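Local coordinates for putative sugar binding protein (Bacteroides vulgatus ATCC 8482, PDB 3KEZ) that probably binds sugars or other nutrients at the bacterial outer membrane as a calcium-binding member of the SusD family, at residues E254-T263 with D329-S338; S266-S277 with Y319-A330. All coordinates share one frame; numbering follows the deposited sequence.

Interaction 1: residues E254-T263 with D329-S338; sequences EILFEIVNLT and DANIPLIRLS. With CA (calcium ion), chain C.
I255, F257 and I259 pair antiparallel with R336, I335 and I332 in a buried two-stranded sheet, 255-259 against 332-336, which carries a calcium ion at one end and a helix start at the other. The register slips twice at classic beta bulges: L256 and F257 both give their N-H to I335 O, from the same face of its carbonyl plane, and L334 and I335 together face F257. Beyond the bulges I259 and I332 exchange a pair of backbone bonds, and their side chains run side by side, CB to CB 3.7 Å. L334 CD2 reaches F257 CE2 at 3.8 Å, while I335 CD1 sits at the edge of the same ring, which swings there with CG anti to the backbone N (chi1 177°). On the other face I255 CD1 rests on P333 CB. E254 OE2 is gripped three times: by S338 OG on its syn lone pair at 2.6 Å, and, from opposite faces of the carboxylate, by S338 N and by R336 NH1, a 2.9 Å salt bridge. R367 takes the other oxygen of E254, and E391 and E395 hold R336 from outside. A glutamine in place of E254 would probably leave R367 without its negative mate and remove one of the three carboxylates around R336. At the far end N331 divides its amide: ND2 donates to E258 OE2 at 3.0 Å, the two planes perpendicular, whereas OD1 binds calcium at 2.5 Å and also accepts N261 N. The other oxygen of E258 salt-bridges K190. N261 O and D329 O each bind the ion at 2.4 Å. This is a doubly bulged antiparallel pairing of two strands distant in sequence that ends in the calcium site observed in this SusD-family protein.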
loop_
_atom_site.group_PDB
_atom_site.type_symbol
_atom_site.label_atom_id
_atom_site.label_comp_id
_atom_site.label_asym_id
_atom_site.label_seq_id
_atom_site.Cartn_x
_atom_site.Cartn_y
_atom_site.Cartn_z
ATOM N N GLU A 254 11.463 -6.864 9.278
ATOM C CA GLU A 254 11.204 -5.487 8.955
ATOM C C GLU A 254 9.763 -5.166 8.622
ATOM O O GLU A 254 9.471 -4.015 8.357
ATOM C CB GLU A 254 12.125 -4.993 7.824
ATOM C CG GLU A 254 11.888 -5.566 6.427
ATOM C CD GLU A 254 12.632 -4.760 5.370
ATOM O OE1 GLU A 254 13.854 -4.990 5.164
ATOM O OE2 GLU A 254 11.976 -3.924 4.709
ATOM N N ILE A 255 8.869 -6.154 8.605
ATOM C CA ILE A 255 7.450 -5.838 8.328
ATOM C C ILE A 255 6.762 -5.235 9.557
ATOM O O ILE A 255 6.638 -5.880 10.607
ATOM C CB ILE A 255 6.621 -7.031 7.852
ATOM C CG1 ILE A 255 7.228 -7.656 6.567
ATOM C CG2 ILE A 255 5.139 -6.573 7.647
ATOM C CD1 ILE A 255 6.801 -9.139 6.315
ATOM N N LEU A 256 6.289 -4.008 9.386
ATOM C CA LEU A 256 5.683 -3.232 10.441
ATOM C C LEU A 256 4.169 -3.444 10.473
ATOM O O LEU A 256 3.516 -3.246 11.505
ATOM C CB LEU A 256 6.029 -1.757 10.249
ATOM C CG LEU A 256 7.512 -1.393 10.161
ATOM C CD1 LEU A 256 7.708 0.173 9.915
ATOM C CD2 LEU A 256 8.281 -1.816 11.433
ATOM N N PHE A 257 3.592 -3.810 9.339
ATOM C CA PHE A 257 2.205 -4.254 9.327
ATOM C C PHE A 257 2.045 -5.335 8.284
ATOM O O PHE A 257 2.292 -5.116 7.088
ATOM C CB PHE A 257 1.244 -3.096 9.083
ATOM C CG PHE A 257 -0.225 -3.506 8.994
ATOM C CD1 PHE A 257 -0.775 -4.424 9.885
ATOM C CD2 PHE A 257 -1.064 -2.900 8.077
ATOM C CE1 PHE A 257 -2.102 -4.764 9.831
ATOM C CE2 PHE A 257 -2.413 -3.241 8.006
ATOM C CZ PHE A 257 -2.935 -4.181 8.902
ATOM N N GLU A 258 1.627 -6.501 8.777
ATOM C CA GLU A 258 1.519 -7.732 8.009
ATOM C C GLU A 258 0.037 -8.155 7.972
ATOM O O GLU A 258 -0.633 -8.143 9.006
ATOM C CB GLU A 258 2.395 -8.811 8.680
ATOM C CG GLU A 258 2.491 -10.115 7.897
ATOM C CD GLU A 258 3.540 -11.087 8.421
ATOM O OE1 GLU A 258 3.793 -11.162 9.640
ATOM O OE2 GLU A 258 4.086 -11.805 7.592
ATOM N N ILE A 259 -0.499 -8.421 6.771
ATOM C CA ILE A 259 -1.754 -9.140 6.643
ATOM C C ILE A 259 -1.410 -10.621 6.796
ATOM O O ILE A 259 -0.583 -11.163 6.023
ATOM C CB ILE A 259 -2.492 -8.905 5.292
ATOM C CG1 ILE A 259 -2.780 -7.408 5.036
ATOM C CG2 ILE A 259 -3.761 -9.756 5.207
ATOM C CD1 ILE A 259 -3.659 -6.704 6.102
ATOM N N VAL A 260 -2.018 -11.258 7.804
ATOM C CA VAL A 260 -1.818 -12.677 8.104
ATOM C C VAL A 260 -2.922 -13.522 7.457
ATOM O O VAL A 260 -4.107 -13.368 7.776
ATOM C CB VAL A 260 -1.783 -12.939 9.619
ATOM C CG1 VAL A 260 -1.632 -14.443 9.913
ATOM C CG2 VAL A 260 -0.616 -12.148 10.262
ATOM N N ASN A 261 -2.518 -14.363 6.523
ATOM C CA ASN A 261 -3.386 -15.338 5.860
ATOM C C ASN A 261 -3.011 -16.751 6.322
ATOM O O ASN A 261 -1.824 -17.088 6.435
ATOM C CB ASN A 261 -3.218 -15.201 4.331
ATOM C CG ASN A 261 -3.796 -13.892 3.799
ATOM O OD1 ASN A 261 -4.851 -13.456 4.255
ATOM N ND2 ASN A 261 -3.097 -13.248 2.842
ATOM N N LEU A 262 -4.005 -17.591 6.587
ATOM C CA LEU A 262 -3.736 -18.946 7.144
ATOM C C LEU A 262 -4.383 -20.055 6.327
ATOM O O LEU A 262 -5.434 -19.847 5.739
ATOM C CB LEU A 262 -4.222 -19.019 8.592
ATOM C CG LEU A 262 -3.622 -17.996 9.565
ATOM C CD1 LEU A 262 -4.387 -18.032 10.861
ATOM C CD2 LEU A 262 -2.097 -18.254 9.784
ATOM N N THR A 263 -3.760 -21.238 6.302
ATOM C CA THR A 263 -4.364 -22.415 5.655
ATOM C C THR A 263 -5.838 -22.569 6.056
ATOM O O THR A 263 -6.673 -22.916 5.230
ATOM C CB THR A 263 -3.589 -23.720 5.982
ATOM O OG1 THR A 263 -2.249 -23.624 5.469
ATOM C CG2 THR A 263 -4.295 -24.954 5.387
ATOM N N ASP A 329 -1.881 -18.766 0.656
ATOM C CA ASP A 329 -2.002 -18.214 1.981
ATOM C C ASP A 329 -0.780 -17.427 2.421
ATOM O O ASP A 329 -0.627 -17.140 3.614
ATOM C CB ASP A 329 -2.350 -19.329 2.947
ATOM C CG ASP A 329 -3.658 -19.981 2.587
ATOM O OD1 ASP A 329 -4.593 -19.220 2.237
ATOM O OD2 ASP A 329 -3.741 -21.229 2.608
ATOM N N ALA A 330 0.039 -16.991 1.454
ATOM C CA ALA A 330 1.146 -16.095 1.740
ATOM C C ALA A 330 0.611 -14.839 2.389
ATOM O O ALA A 330 -0.434 -14.289 1.966
ATOM C CB ALA A 330 1.916 -15.748 0.472
ATOM N N ASN A 331 1.333 -14.394 3.415
ATOM C CA ASN A 331 1.072 -13.129 4.082
ATOM C C ASN A 331 1.438 -11.981 3.167
ATOM O O ASN A 331 2.224 -12.153 2.237
ATOM C CB ASN A 331 1.875 -13.030 5.396
ATOM C CG ASN A 331 1.414 -14.056 6.474
ATOM O OD1 ASN A 331 0.442 -14.777 6.268
ATOM N ND2 ASN A 331 2.113 -14.094 7.631
ATOM N N ILE A 332 0.838 -10.827 3.441
ATOM C CA ILE A 332 1.065 -9.596 2.712
ATOM C C ILE A 332 1.923 -8.634 3.544
ATOM O O ILE A 332 1.514 -8.211 4.613
ATOM C CB ILE A 332 -0.275 -8.898 2.374
ATOM C CG1 ILE A 332 -1.302 -9.934 1.889
ATOM C CG2 ILE A 332 -0.003 -7.748 1.372
ATOM C CD1 ILE A 332 -1.008 -10.613 0.510
ATOM N N PRO A 333 3.150 -8.341 3.092
ATOM C CA PRO A 333 4.019 -7.392 3.801
ATOM C C PRO A 333 3.634 -5.946 3.484
ATOM O O PRO A 333 4.378 -5.240 2.808
ATOM C CB PRO A 333 5.404 -7.752 3.268
ATOM C CG PRO A 333 5.153 -8.134 1.852
ATOM C CD PRO A 333 3.784 -8.827 1.849
ATOM N N LEU A 334 2.501 -5.515 4.033
ATOM C CA LEU A 334 1.812 -4.326 3.561
ATOM C C LEU A 334 2.566 -3.021 3.829
ATOM O O LEU A 334 2.570 -2.136 2.997
ATOM C CB LEU A 334 0.417 -4.282 4.192
ATOM C CG LEU A 334 -0.632 -3.469 3.461
ATOM C CD1 LEU A 334 -0.763 -3.972 2.021
ATOM C CD2 LEU A 334 -1.910 -3.612 4.238
ATOM N N ILE A 335 3.175 -2.921 5.008
ATOM C CA ILE A 335 4.067 -1.811 5.414
ATOM C C ILE A 335 5.410 -2.362 5.973
ATOM O O ILE A 335 5.444 -3.172 6.915
ATOM C CB ILE A 335 3.425 -0.890 6.511
ATOM C CG1 ILE A 335 2.067 -0.338 6.040
ATOM C CG2 ILE A 335 4.412 0.269 6.922
ATOM C CD1 ILE A 335 1.292 0.421 7.120
ATOM N N ARG A 336 6.507 -1.903 5.370
ATOM C CA ARG A 336 7.850 -2.346 5.672
ATOM C C ARG A 336 8.775 -1.205 6.101
ATOM O O ARG A 336 8.671 -0.092 5.557
ATOM C CB ARG A 336 8.469 -2.993 4.426
ATOM C CG ARG A 336 7.797 -4.283 3.999
ATOM C CD ARG A 336 8.751 -5.172 3.210
ATOM N NE ARG A 336 9.001 -4.685 1.860
ATOM C CZ ARG A 336 10.187 -4.393 1.305
ATOM N NH1 ARG A 336 11.316 -4.466 1.984
ATOM N NH2 ARG A 336 10.234 -4.001 0.032
ATOM N N LEU A 337 9.705 -1.505 7.024
ATOM C CA LEU A 337 10.736 -0.542 7.425
ATOM C C LEU A 337 11.512 0.047 6.246
ATOM O O LEU A 337 11.869 1.221 6.290
ATOM C CB LEU A 337 11.717 -1.145 8.392
ATOM C CG LEU A 337 12.674 -0.198 9.092
ATOM C CD1 LEU A 337 11.960 0.887 9.978
ATOM C CD2 LEU A 337 13.623 -1.050 9.964
ATOM N N SER A 338 11.731 -0.745 5.187
ATOM C CA SER A 338 12.396 -0.260 3.975
ATOM C C SER A 338 11.690 0.975 3.408
ATOM O O SER A 338 12.354 1.874 2.922
ATOM C CB SER A 338 12.481 -1.361 2.887
ATOM O OG SER A 338 13.388 -2.401 3.190
HETATM CA CA CA C . 0.480 -17.226 5.699
HETATM O O HOH W 1 -2.037 -23.153 2.835
HETATM O O HOH W 2 1.133 -17.691 8.167
#

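Interaction 2: residues S266-S277 with Y319-A330; sequences SPGKESMGYLNS and YQPQQGENITDA. With CA (calcium ion), chain C.
M272 and Y319 meet because each sets CG anti to its carbonyl carbon (chi1 -63° and -61°), which lays M272 CB 3.5 Å above the centre of the Y319 ring, almost on the ring normal, in a CH-pi contact. Bends at the next two torsions of this selenomethionine then fold its chain back over the phenol: CE comes 3.5 Å from Y319 OH, and the selenium stands obliquely to the ring in a Met-aromatic contact. Y319 OH bonds to A394 O, and helix 43-50 packs against both residues. G273 lets helix 272-275 come close, its CA lying 3.3 Å from I327 O in a CA-H...O contact; a side chain here would collide with that oxygen. I327 CD1 lies 3.9 Å from Y274 CD1, on a ring that T328 OG1 also approaches. It touches S277 OG too, which is hydrogen-bonded to N279 N. K269 CG lies over a face of the Y274 ring. T328 is held from within its own segment, since N326 OD1 accepts both T328 N and T328 OG1, the former closing an Asx turn. Its methyl CG2 packs 3.3 Å from S266 OG, the acceptor in an ST turn with G268 N. S271, at the N-cap of the helix, puts OG 2.9 Å from T328 O, though G268 O competes for the same proton. Water 3 joins G273 N to T328 O and A330 O, 2.7 Å from the last. Away from the helix, Q322 OE1 and both carboxylate oxygens of E325 bind calcium. The contact with the helix rests on carbon packing, the S271 hydroxyl and water-bridged backbone groups, while 319-330 gives calcium neutral oxygens and the E325 carboxylate, which probably offsets part of the ion's charge.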
loop_
_atom_site.group_PDB
_atom_site.type_symbol
_atom_site.label_atom_id
_atom_site.label_comp_id
_atom_site.label_asym_id
_atom_site.label_seq_id
_atom_site.Cartn_x
_atom_site.Cartn_y
_atom_site.Cartn_z
ATOM N N SER A 266 -8.245 -18.706 4.662
ATOM C CA SER A 266 -7.563 -18.429 3.409
ATOM C C SER A 266 -8.266 -17.362 2.568
ATOM O O SER A 266 -9.499 -17.366 2.466
ATOM C CB SER A 266 -7.408 -19.714 2.589
ATOM O OG SER A 266 -6.914 -19.414 1.307
ATOM N N PRO A 267 -7.480 -16.451 1.955
ATOM C CA PRO A 267 -8.063 -15.477 1.045
ATOM C C PRO A 267 -8.428 -16.040 -0.309
ATOM O O PRO A 267 -9.078 -15.349 -1.092
ATOM C CB PRO A 267 -6.955 -14.420 0.900
ATOM C CG PRO A 267 -5.711 -15.193 1.086
ATOM C CD PRO A 267 -6.062 -16.147 2.213
ATOM N N GLY A 268 -8.013 -17.261 -0.604
ATOM C CA GLY A 268 -8.346 -17.894 -1.884
ATOM C C GLY A 268 -7.379 -17.557 -3.005
ATOM O O GLY A 268 -6.411 -16.802 -2.836
ATOM N N LYS A 269 -7.675 -18.101 -4.177
ATOM C CA LYS A 269 -6.755 -18.055 -5.324
ATOM C C LYS A 269 -6.622 -16.685 -6.013
ATOM O O LYS A 269 -5.775 -16.522 -6.905
ATOM C CB LYS A 269 -7.129 -19.141 -6.325
ATOM C CG LYS A 269 -6.806 -20.574 -5.858
ATOM C CD LYS A 269 -7.318 -21.613 -6.870
ATOM C CE LYS A 269 -7.061 -23.046 -6.389
ATOM N NZ LYS A 269 -7.516 -24.067 -7.380
ATOM N N GLU A 270 -7.421 -15.692 -5.616
ATOM C CA GLU A 270 -7.219 -14.319 -6.141
ATOM C C GLU A 270 -6.298 -13.474 -5.249
ATOM O O GLU A 270 -6.157 -12.273 -5.450
ATOM C CB GLU A 270 -8.559 -13.618 -6.392
ATOM C CG GLU A 270 -9.397 -14.338 -7.429
ATOM C CD GLU A 270 -10.575 -13.535 -7.940
ATOM O OE1 GLU A 270 -11.114 -12.708 -7.175
ATOM O OE2 GLU A 270 -10.962 -13.769 -9.111
ATOM N N SER A 271 -5.615 -14.125 -4.313
ATOM C CA SER A 271 -4.659 -13.460 -3.432
ATOM C C SER A 271 -3.331 -13.207 -4.164
ATOM O O SER A 271 -3.034 -13.861 -5.163
ATOM C CB SER A 271 -4.389 -14.348 -2.207
ATOM O OG SER A 271 -3.610 -15.479 -2.583
HETATM N N MSE A 272 -2.528 -12.293 -3.644
HETATM C CA MSE A 272 -1.222 -11.952 -4.262
HETATM C C MSE A 272 -0.333 -13.171 -4.424
HETATM O O MSE A 272 0.368 -13.309 -5.442
HETATM C CB MSE A 272 -0.504 -10.851 -3.472
HETATM C CG MSE A 272 -1.245 -9.507 -3.444
HETATM SE SE MSE A 272 -1.325 -8.779 -5.206
HETATM C CE MSE A 272 0.508 -8.073 -5.394
ATOM N N GLY A 273 -0.381 -14.069 -3.432
ATOM C CA GLY A 273 0.412 -15.277 -3.442
ATOM C C GLY A 273 0.111 -16.143 -4.645
ATOM O O GLY A 273 1.018 -16.744 -5.219
ATOM N N TYR A 274 -1.166 -16.220 -5.019
ATOM C CA TYR A 274 -1.563 -17.002 -6.194
ATOM C C TYR A 274 -1.457 -16.194 -7.501
ATOM O O TYR A 274 -1.204 -16.765 -8.558
ATOM C CB TYR A 274 -2.975 -17.535 -6.015
ATOM C CG TYR A 274 -3.232 -18.894 -6.615
ATOM C CD1 TYR A 274 -2.783 -20.059 -5.995
ATOM C CD2 TYR A 274 -3.962 -19.017 -7.790
ATOM C CE1 TYR A 274 -3.047 -21.326 -6.561
ATOM C CE2 TYR A 274 -4.217 -20.265 -8.350
ATOM C CZ TYR A 274 -3.772 -21.404 -7.731
ATOM O OH TYR A 274 -4.062 -22.606 -8.313
ATOM N N LEU A 275 -1.642 -14.874 -7.459
ATOM C CA LEU A 275 -1.569 -14.104 -8.720
ATOM C C LEU A 275 -0.122 -13.968 -9.208
ATOM O O LEU A 275 0.140 -13.975 -10.415
ATOM C CB LEU A 275 -2.207 -12.721 -8.577
ATOM C CG LEU A 275 -3.709 -12.686 -8.248
ATOM C CD1 LEU A 275 -4.106 -11.266 -7.861
ATOM C CD2 LEU A 275 -4.514 -13.204 -9.416
ATOM N N ASN A 276 0.823 -13.925 -8.269
ATOM C CA ASN A 276 2.220 -13.601 -8.611
ATOM C C ASN A 276 3.072 -14.839 -8.671
ATOM O O ASN A 276 4.104 -14.895 -8.033
ATOM C CB ASN A 276 2.786 -12.613 -7.563
ATOM C CG ASN A 276 2.239 -11.193 -7.744
ATOM O OD1 ASN A 276 2.889 -10.358 -8.389
ATOM N ND2 ASN A 276 1.035 -10.916 -7.181
ATOM N N SER A 277 2.611 -15.863 -9.391
ATOM C CA SER A 277 3.311 -17.146 -9.413
ATOM C C SER A 277 2.902 -17.942 -10.626
ATOM O O SER A 277 1.739 -17.940 -11.014
ATOM C CB SER A 277 3.010 -17.994 -8.160
ATOM O OG SER A 277 3.388 -19.357 -8.354
ATOM N N TYR A 319 5.531 -13.027 -2.184
ATOM C CA TYR A 319 4.453 -13.660 -1.445
ATOM C C TYR A 319 4.795 -15.134 -1.259
ATOM O O TYR A 319 4.300 -16.013 -1.958
ATOM C CB TYR A 319 3.158 -13.428 -2.193
ATOM C CG TYR A 319 2.918 -11.938 -2.281
ATOM C CD1 TYR A 319 2.395 -11.225 -1.191
ATOM C CD2 TYR A 319 3.296 -11.212 -3.412
ATOM C CE1 TYR A 319 2.240 -9.838 -1.242
ATOM C CE2 TYR A 319 3.147 -9.810 -3.466
ATOM C CZ TYR A 319 2.607 -9.142 -2.399
ATOM O OH TYR A 319 2.436 -7.775 -2.499
ATOM N N GLN A 320 5.686 -15.367 -0.304
ATOM C CA GLN A 320 6.236 -16.699 -0.046
ATOM C C GLN A 320 5.401 -17.307 1.066
ATOM O O GLN A 320 5.180 -16.687 2.091
ATOM C CB GLN A 320 7.733 -16.614 0.325
ATOM C CG GLN A 320 8.575 -16.026 -0.840
ATOM C CD GLN A 320 10.037 -15.836 -0.525
ATOM O OE1 GLN A 320 10.493 -16.248 0.532
ATOM N NE2 GLN A 320 10.793 -15.207 -1.461
ATOM N N PRO A 321 4.879 -18.501 0.836
ATOM C CA PRO A 321 4.091 -19.089 1.912
ATOM C C PRO A 321 4.965 -19.381 3.138
ATOM O O PRO A 321 6.177 -19.626 3.004
ATOM C CB PRO A 321 3.592 -20.396 1.290
ATOM C CG PRO A 321 4.657 -20.759 0.283
ATOM C CD PRO A 321 5.145 -19.447 -0.261
ATOM N N GLN A 322 4.354 -19.323 4.310
ATOM C CA GLN A 322 4.990 -19.779 5.554
ATOM C C GLN A 322 5.030 -21.313 5.556
ATOM O O GLN A 322 4.444 -21.951 4.686
ATOM C CB GLN A 322 4.254 -19.196 6.780
ATOM C CG GLN A 322 4.614 -17.709 7.061
ATOM C CD GLN A 322 4.157 -16.734 5.938
ATOM O OE1 GLN A 322 3.049 -16.862 5.361
ATOM N NE2 GLN A 322 5.011 -15.752 5.632
ATOM N N GLN A 323 5.740 -21.925 6.496
ATOM C CA GLN A 323 5.996 -23.357 6.376
ATOM C C GLN A 323 4.717 -24.157 6.410
ATOM O O GLN A 323 3.869 -23.965 7.260
ATOM C CB GLN A 323 6.975 -23.898 7.431
ATOM C CG GLN A 323 7.421 -25.381 7.156
ATOM C CD GLN A 323 8.178 -25.572 5.825
ATOM O OE1 GLN A 323 7.819 -26.404 5.005
ATOM N NE2 GLN A 323 9.235 -24.796 5.626
ATOM N N GLY A 324 4.606 -25.069 5.467
ATOM C CA GLY A 324 3.441 -25.917 5.364
ATOM C C GLY A 324 2.329 -25.332 4.542
ATOM O O GLY A 324 1.407 -26.044 4.233
ATOM N N GLU A 325 2.415 -24.062 4.153
ATOM C CA GLU A 325 1.276 -23.390 3.500
ATOM C C GLU A 325 1.336 -23.450 1.988
ATOM O O GLU A 325 2.396 -23.557 1.404
ATOM C CB GLU A 325 1.237 -21.924 3.870
ATOM C CG GLU A 325 0.877 -21.657 5.262
ATOM C CD GLU A 325 0.755 -20.169 5.528
ATOM O OE1 GLU A 325 1.404 -19.368 4.789
ATOM O OE2 GLU A 325 -0.003 -19.814 6.464
ATOM N N ASN A 326 0.175 -23.363 1.363
ATOM C CA ASN A 326 0.084 -23.162 -0.079
ATOM C C ASN A 326 0.467 -21.695 -0.384
ATOM O O ASN A 326 0.341 -20.839 0.473
ATOM C CB ASN A 326 -1.362 -23.445 -0.525
ATOM C CG ASN A 326 -1.524 -23.479 -2.032
ATOM O OD1 ASN A 326 -1.772 -22.446 -2.676
ATOM N ND2 ASN A 326 -1.437 -24.682 -2.602
ATOM N N ILE A 327 0.928 -21.409 -1.591
ATOM C CA ILE A 327 1.181 -19.999 -1.984
ATOM C C ILE A 327 -0.078 -19.133 -1.811
ATOM O O ILE A 327 0.009 -17.921 -1.591
ATOM C CB ILE A 327 1.697 -19.860 -3.423
ATOM C CG1 ILE A 327 0.765 -20.550 -4.435
ATOM C CG2 ILE A 327 3.133 -20.393 -3.522
ATOM C CD1 ILE A 327 1.091 -20.239 -5.890
ATOM N N THR A 328 -1.256 -19.737 -1.928
ATOM C CA THR A 328 -2.478 -19.000 -1.709
ATOM C C THR A 328 -2.506 -18.215 -0.382
ATOM O O THR A 328 -3.079 -17.123 -0.303
ATOM C CB THR A 328 -3.687 -19.946 -1.750
ATOM O OG1 THR A 328 -3.823 -20.472 -3.076
ATOM C CG2 THR A 328 -4.929 -19.218 -1.367
ATOM N N ASP A 329 -1.881 -18.766 0.656
ATOM C CA ASP A 329 -2.002 -18.214 1.981
ATOM C C ASP A 329 -0.780 -17.427 2.421
ATOM O O ASP A 329 -0.627 -17.140 3.614
ATOM C CB ASP A 329 -2.350 -19.329 2.947
ATOM C CG ASP A 329 -3.658 -19.981 2.587
ATOM O OD1 ASP A 329 -4.593 -19.220 2.237
ATOM O OD2 ASP A 329 -3.741 -21.229 2.608
ATOM N N ALA A 330 0.039 -16.991 1.454
ATOM C CA ALA A 330 1.146 -16.095 1.740
ATOM C C ALA A 330 0.611 -14.839 2.389
ATOM O O ALA A 330 -0.434 -14.289 1.966
ATOM C CB ALA A 330 1.916 -15.748 0.472
HETATM CA CA CA C . 0.480 -17.226 5.699
HETATM O O HOH W 3 -1.303 -14.538 -0.625
HETATM O O HOH W 4 3.730 -16.561 -4.568
HETATM O O HOH W 5 4.833 -14.060 -5.029
HETATM O O HOH W 2 1.133 -17.691 8.167
#

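Overall arrangement
Interactions 1 and 2 meet at the calcium ion, their centres about 12 Å apart, and share D329 and A330. Neither could complete the metal site alone: N261 and N331 come from interaction 1, Q322 and E325 from interaction 2, and D329 belongs to both, with water 2 as a further ligand. N261 O and E325 OE2 stand 3.3 Å apart around the ion. Packing also links them away from the ion, where N261 CG approaches P267 CG at 3.6 Å and N331 O lies 3.6 Å from Y319 CD1. Interaction 2 falls within the chain between the paired strands, so calcium joins loop 319-330 to the end of the sheet and probably helps hold this excursion in place.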